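Local coordinates for protein cysteine protease-like virA (Shigella flexneri, PDB 3EB8) that acts as a secreted virulence effector needed for bacterial entry into epithelial cells and for later spreading, although its assigned protease activity is disputed, at residues S122-D127 / V349-I354; S304-S309 / N319-S324. All coordinates share one frame; numbering follows the deposited sequence.

Interaction 1: S122-D127 / V349-I354; sequences SIIPND and VSFAII
Three backbone hydrogen bonds join the two segments. Ser122 N donates to Phe351 O at 2.9 Å, and the bond is nearly straight (171°). In return, Phe351 N donates to Ser122 O at 3.0 Å. In both bonds the donor lies above the carbonyl plane. Further on, Ile124 N reaches Val349 O at 3.0 Å, this time in the carbonyl plane. Between these bonds lies the non-hydrogen-bonded pair Ile123 and Ser350, where two CA-H...O contacts add to the pairing. The closer one brings Ser350 CA to 3.2 Å from Ser122 O. This is antiparallel pairing inside the mixed sheet of the EspG/VirA fold: strand 348-356 runs between strands 121-123 and 315-327. The apolar contact is made by Ile124 and Phe351. Ile124 CG1 lies beside its backbone N (chi1 -53°) and meets Phe351 CD1 at 3.6 Å, and the two side chains cross obliquely. Helix 245-265 covers them, with Val247 on Ile124 and Ile254 on Phe351. Ser350 and Asn126 use their polar ends on other parts of the chain. Ser350 OG sits between its backbone N and carbonyl carbon (chi1 61°) and hydrogen-bonds Thr121 OG1 and Gln86 NE2. Asn126 is poorly ordered; its OD1 bonds Ser244 OG.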
loop_
_atom_site.group_PDB
_atom_site.type_symbol
_atom_site.label_atom_id
_atom_site.label_comp_id
_atom_site.label_asym_id
_atom_site.label_seq_id
_atom_site.Cartn_x
_atom_site.Cartn_y
_atom_site.Cartn_z
ATOM N N SER A 122 -3.306 10.155 -0.938
ATOM C CA SER A 122 -4.530 10.829 -1.387
ATOM C C SER A 122 -5.257 10.039 -2.475
ATOM O O SER A 122 -4.668 9.663 -3.491
ATOM C CB SER A 122 -4.209 12.240 -1.895
ATOM O OG SER A 122 -5.370 12.901 -2.370
ATOM N N ILE A 123 -6.544 9.799 -2.262
ATOM C CA ILE A 123 -7.327 8.983 -3.169
ATOM C C ILE A 123 -7.550 9.706 -4.500
ATOM O O ILE A 123 -7.922 10.876 -4.519
ATOM C CB ILE A 123 -8.683 8.624 -2.530
ATOM C CG1 ILE A 123 -8.468 7.722 -1.320
ATOM C CG2 ILE A 123 -9.631 7.974 -3.540
ATOM C CD1 ILE A 123 -9.647 7.697 -0.369
ATOM N N ILE A 124 -7.299 9.002 -5.600
ATOM C CA ILE A 124 -7.628 9.463 -6.937
ATOM C C ILE A 124 -9.061 9.040 -7.230
ATOM O O ILE A 124 -9.357 7.847 -7.278
ATOM C CB ILE A 124 -6.692 8.814 -7.984
ATOM C CG1 ILE A 124 -5.222 9.021 -7.594
ATOM C CG2 ILE A 124 -6.963 9.354 -9.358
ATOM C CD1 ILE A 124 -4.897 10.450 -7.214
ATOM N N PRO A 125 -9.972 10.007 -7.388
ATOM C CA PRO A 125 -11.376 9.652 -7.631
ATOM C C PRO A 125 -11.560 8.825 -8.907
ATOM O O PRO A 125 -11.088 9.210 -9.981
ATOM C CB PRO A 125 -12.068 11.015 -7.773
ATOM C CG PRO A 125 -11.183 11.972 -7.057
ATOM C CD PRO A 125 -9.779 11.462 -7.277
ATOM N N ASN A 126 -12.242 7.691 -8.766
ATOM C CA ASN A 126 -12.464 6.753 -9.861
ATOM C C ASN A 126 -13.933 6.636 -10.237
ATOM O O ASN A 126 -14.561 5.604 -9.983
ATOM C CB ASN A 126 -11.943 5.358 -9.483
ATOM C CG ASN A 126 -10.427 5.248 -9.573
ATOM O OD1 ASN A 126 -9.784 5.998 -10.311
ATOM N ND2 ASN A 126 -9.851 4.300 -8.825
ATOM N N ASP A 127 -14.477 7.687 -10.841
ATOM C CA ASP A 127 -15.861 7.677 -11.304
ATOM C C ASP A 127 -15.902 7.038 -12.683
ATOM O O ASP A 127 -16.845 6.326 -13.034
ATOM C CB ASP A 127 -16.401 9.104 -11.400
ATOM C CG ASP A 127 -15.640 10.068 -10.524
ATOM O OD1 ASP A 127 -15.325 9.695 -9.375
ATOM O OD2 ASP A 127 -15.345 11.191 -10.986
ATOM N N VAL A 349 -7.322 3.514 -5.282
ATOM C CA VAL A 349 -5.964 3.883 -5.634
ATOM C C VAL A 349 -5.642 5.236 -5.033
ATOM O O VAL A 349 -6.472 6.155 -5.066
ATOM C CB VAL A 349 -5.786 3.884 -7.171
ATOM C CG1 VAL A 349 -4.451 4.482 -7.574
ATOM C CG2 VAL A 349 -5.919 2.464 -7.698
ATOM N N SER A 350 -4.450 5.345 -4.449
ATOM C CA SER A 350 -4.024 6.582 -3.802
ATOM C C SER A 350 -2.548 6.835 -4.077
ATOM O O SER A 350 -1.812 5.900 -4.349
ATOM C CB SER A 350 -4.259 6.496 -2.306
ATOM O OG SER A 350 -3.499 5.432 -1.762
ATOM N N PHE A 351 -2.128 8.099 -3.994
ATOM C CA PHE A 351 -0.762 8.506 -4.310
ATOM C C PHE A 351 -0.131 9.339 -3.206
ATOM O O PHE A 351 -0.810 10.069 -2.506
ATOM C CB PHE A 351 -0.737 9.375 -5.563
ATOM C CG PHE A 351 -0.749 8.612 -6.837
ATOM C CD1 PHE A 351 -1.850 7.845 -7.191
ATOM C CD2 PHE A 351 0.327 8.688 -7.711
ATOM C CE1 PHE A 351 -1.870 7.150 -8.376
ATOM C CE2 PHE A 351 0.310 7.999 -8.913
ATOM C CZ PHE A 351 -0.789 7.229 -9.248
ATOM N N ALA A 352 1.185 9.261 -3.097
ATOM C CA ALA A 352 1.932 10.258 -2.364
ATOM C C ALA A 352 3.340 10.369 -2.930
ATOM O O ALA A 352 3.895 9.409 -3.466
ATOM C CB ALA A 352 1.974 9.939 -0.845
ATOM N N ILE A 353 3.912 11.556 -2.805
ATOM C CA ILE A 353 5.315 11.753 -3.084
ATOM C C ILE A 353 6.075 11.924 -1.770
ATOM O O ILE A 353 5.652 12.664 -0.875
ATOM C CB ILE A 353 5.549 12.942 -4.033
ATOM C CG1 ILE A 353 5.066 12.584 -5.442
ATOM C CG2 ILE A 353 7.025 13.282 -4.124
ATOM C CD1 ILE A 353 5.135 13.739 -6.417
ATOM N N ILE A 354 7.182 11.200 -1.660
ATOM C CA ILE A 354 8.062 11.271 -0.508
ATOM C C ILE A 354 9.408 11.800 -0.994
ATOM O O ILE A 354 10.028 11.223 -1.889
ATOM C CB ILE A 354 8.216 9.897 0.175
ATOM C CG1 ILE A 354 6.872 9.435 0.767
ATOM C CG2 ILE A 354 9.272 9.949 1.253
ATOM C CD1 ILE A 354 5.922 8.806 -0.239
#

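Interaction 2: S304-S309 / N319-S324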
loop_
_atom_site.group_PDB
_atom_site.type_symbol
_atom_site.label_atom_id
_atom_site.label_comp_id
_atom_site.label_asym_id
_atom_site.label_seq_id
_atom_site.Cartn_x
_atom_site.Cartn_y
_atom_site.Cartn_z
ATOM N N SER A 304 -1.828 -3.044 -1.267
ATOM C CA SER A 304 -0.621 -3.293 -2.050
ATOM C C SER A 304 -0.008 -1.980 -2.520
ATOM O O SER A 304 -0.545 -1.310 -3.397
ATOM C CB SER A 304 -0.948 -4.177 -3.256
ATOM O OG SER A 304 0.218 -4.569 -3.963
ATOM N N SER A 305 1.126 -1.609 -1.943
ATOM C CA SER A 305 1.775 -0.371 -2.337
ATOM C C SER A 305 2.998 -0.631 -3.174
ATOM O O SER A 305 3.858 -1.431 -2.808
ATOM C CB SER A 305 2.151 0.436 -1.110
ATOM O OG SER A 305 0.978 0.765 -0.402
ATOM N N ILE A 306 3.084 0.050 -4.303
ATOM C CA ILE A 306 4.301 -0.003 -5.081
ATOM C C ILE A 306 5.103 1.281 -4.785
ATOM O O ILE A 306 4.525 2.306 -4.439
ATOM C CB ILE A 306 3.997 -0.217 -6.577
ATOM C CG1 ILE A 306 5.239 -0.734 -7.307
ATOM C CG2 ILE A 306 3.466 1.060 -7.227
ATOM C CD1 ILE A 306 4.962 -1.278 -8.700
ATOM N N LEU A 307 6.428 1.217 -4.872
ATOM C CA LEU A 307 7.267 2.345 -4.458
ATOM C C LEU A 307 8.256 2.785 -5.533
ATOM O O LEU A 307 9.467 2.764 -5.292
ATOM C CB LEU A 307 8.059 2.012 -3.180
ATOM C CG LEU A 307 7.366 1.524 -1.897
ATOM C CD1 LEU A 307 8.395 1.088 -0.846
ATOM C CD2 LEU A 307 6.452 2.575 -1.314
ATOM N N PRO A 308 7.759 3.177 -6.719
ATOM C CA PRO A 308 8.695 3.602 -7.763
ATOM C C PRO A 308 9.499 4.800 -7.292
ATOM O O PRO A 308 8.986 5.623 -6.555
ATOM C CB PRO A 308 7.768 4.040 -8.908
ATOM C CG PRO A 308 6.455 4.302 -8.233
ATOM C CD PRO A 308 6.371 3.246 -7.194
ATOM N N SER A 309 10.747 4.895 -7.725
ATOM C CA SER A 309 11.573 6.046 -7.368
ATOM C C SER A 309 11.065 7.297 -8.098
ATOM O O SER A 309 10.524 7.197 -9.202
ATOM C CB SER A 309 13.021 5.783 -7.747
ATOM O OG SER A 309 13.143 5.809 -9.148
ATOM N N ASN A 319 7.512 7.739 -5.258
ATOM C CA ASN A 319 6.095 7.941 -5.491
ATOM C C ASN A 319 5.353 6.715 -4.985
ATOM O O ASN A 319 5.333 5.673 -5.638
ATOM C CB ASN A 319 5.835 8.174 -6.977
ATOM C CG ASN A 319 4.344 8.243 -7.322
ATOM O OD1 ASN A 319 3.500 8.555 -6.476
ATOM N ND2 ASN A 319 4.023 7.953 -8.581
ATOM N N LYS A 320 4.775 6.829 -3.794
ATOM C CA LYS A 320 3.973 5.749 -3.259
ATOM C C LYS A 320 2.625 5.660 -3.981
ATOM O O LYS A 320 1.835 6.601 -3.983
ATOM C CB LYS A 320 3.763 5.925 -1.766
ATOM C CG LYS A 320 3.000 4.800 -1.105
ATOM C CD LYS A 320 2.857 5.130 0.357
ATOM C CE LYS A 320 2.084 4.100 1.119
ATOM N NZ LYS A 320 2.267 4.377 2.588
ATOM N N ILE A 321 2.377 4.524 -4.611
ATOM C CA ILE A 321 1.093 4.276 -5.226
ATOM C C ILE A 321 0.521 3.096 -4.496
ATOM O O ILE A 321 1.079 2.007 -4.558
ATOM C CB ILE A 321 1.244 3.916 -6.712
ATOM C CG1 ILE A 321 1.969 5.028 -7.458
ATOM C CG2 ILE A 321 -0.099 3.640 -7.339
ATOM C CD1 ILE A 321 2.148 4.734 -8.917
ATOM N N GLU A 322 -0.574 3.308 -3.783
ATOM C CA GLU A 322 -1.196 2.241 -3.033
ATOM C C GLU A 322 -2.556 1.846 -3.609
ATOM O O GLU A 322 -3.376 2.708 -3.948
ATOM C CB GLU A 322 -1.357 2.661 -1.578
ATOM C CG GLU A 322 -2.278 1.787 -0.756
ATOM C CD GLU A 322 -2.327 2.244 0.686
ATOM O OE1 GLU A 322 -1.780 3.323 0.982
ATOM O OE2 GLU A 322 -2.895 1.534 1.536
ATOM N N THR A 323 -2.787 0.540 -3.725
ATOM C CA THR A 323 -4.089 0.022 -4.082
ATOM C C THR A 323 -4.596 -0.887 -2.981
ATOM O O THR A 323 -3.881 -1.778 -2.526
ATOM C CB THR A 323 -4.037 -0.802 -5.347
ATOM O OG1 THR A 323 -3.239 -0.122 -6.320
ATOM C CG2 THR A 323 -5.458 -1.047 -5.887
ATOM N N SER A 324 -5.837 -0.653 -2.564
ATOM C CA SER A 324 -6.500 -1.479 -1.573
ATOM C C SER A 324 -7.804 -2.058 -2.139
ATOM O O SER A 324 -8.492 -1.408 -2.936
ATOM C CB SER A 324 -6.827 -0.644 -0.349
ATOM O OG SER A 324 -7.795 0.318 -0.704
HETATM O O HOH W 1 -0.533 -0.280 -6.307
#
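The two segments are facing parts of a beta hairpin, strands 300-312 and 315-327, within the mixed sheet of the protein. Ser304 with Thr323 and Ile306 with Ile321 are antiparallel hydrogen-bonded pairs, each closed by two backbone bonds. Ser304 N to Thr323 O is the shortest, at 2.7 Å and 175°. Ser305 with Glu322 is the non-hydrogen-bonded pair between them. At Pro308 the ladder changes. Asn319 N still donates to Pro308 O at 2.9 Å, but proline has no N-H to return the bond. Its ring carbons CG and CD instead lie against Asn319 O, each at 3.1 Å.

On one face, Ile306 and Ile321 lie side by side and point the same way. Ile306 CG2 touches Ile321 CB at 3.7 Å, while CG1 runs anti to the backbone N (chi1 -161°). Tyr251 of helix 245-265 packs on Ile321. On the other face, Ser305 OG rests on the aliphatic part of Glu322, 3.2 Å from Glu322 CB. The Glu322 chain is extended, and its OE2 bonds Ser303 OG. Lys320 is also fully extended and passes Leu307 CD2 with its CG. Its NZ bonds the carbonyl oxygens of Ala116 and Cys119, where helix 110-118 ends, so its charge would probably interact favourably with that end.

Back on the isoleucine face, water 1 donates to Ser304 O and also bonds Thr323 OG1 at 2.7 Å.

Interactions 1 and 2 are neighbouring pairings in one sheet, with centres about 10 Å apart. Strands 121-123, 348-356, 315-327 and 300-312 lie side by side in that order, and interaction 2 is nested within the chain loop closed by interaction 1. Strands 348-356 and 315-327 make the join. Ser350 N lies 2.9 Å from Glu322 O, and Ala352 N lies 2.9 Å from Lys320 O; both are probable hydrogen bonds. Phe351 also packs on Asn319 and Ile321, so its side chain bridges the two contacts on one face of the sheet. Helix 245-265 lies over Ile124, Phe351, Asn319 and Ile321. The helix belongs to the tubulin-binding region, residues 182-273, whereas the four segments themselves do not.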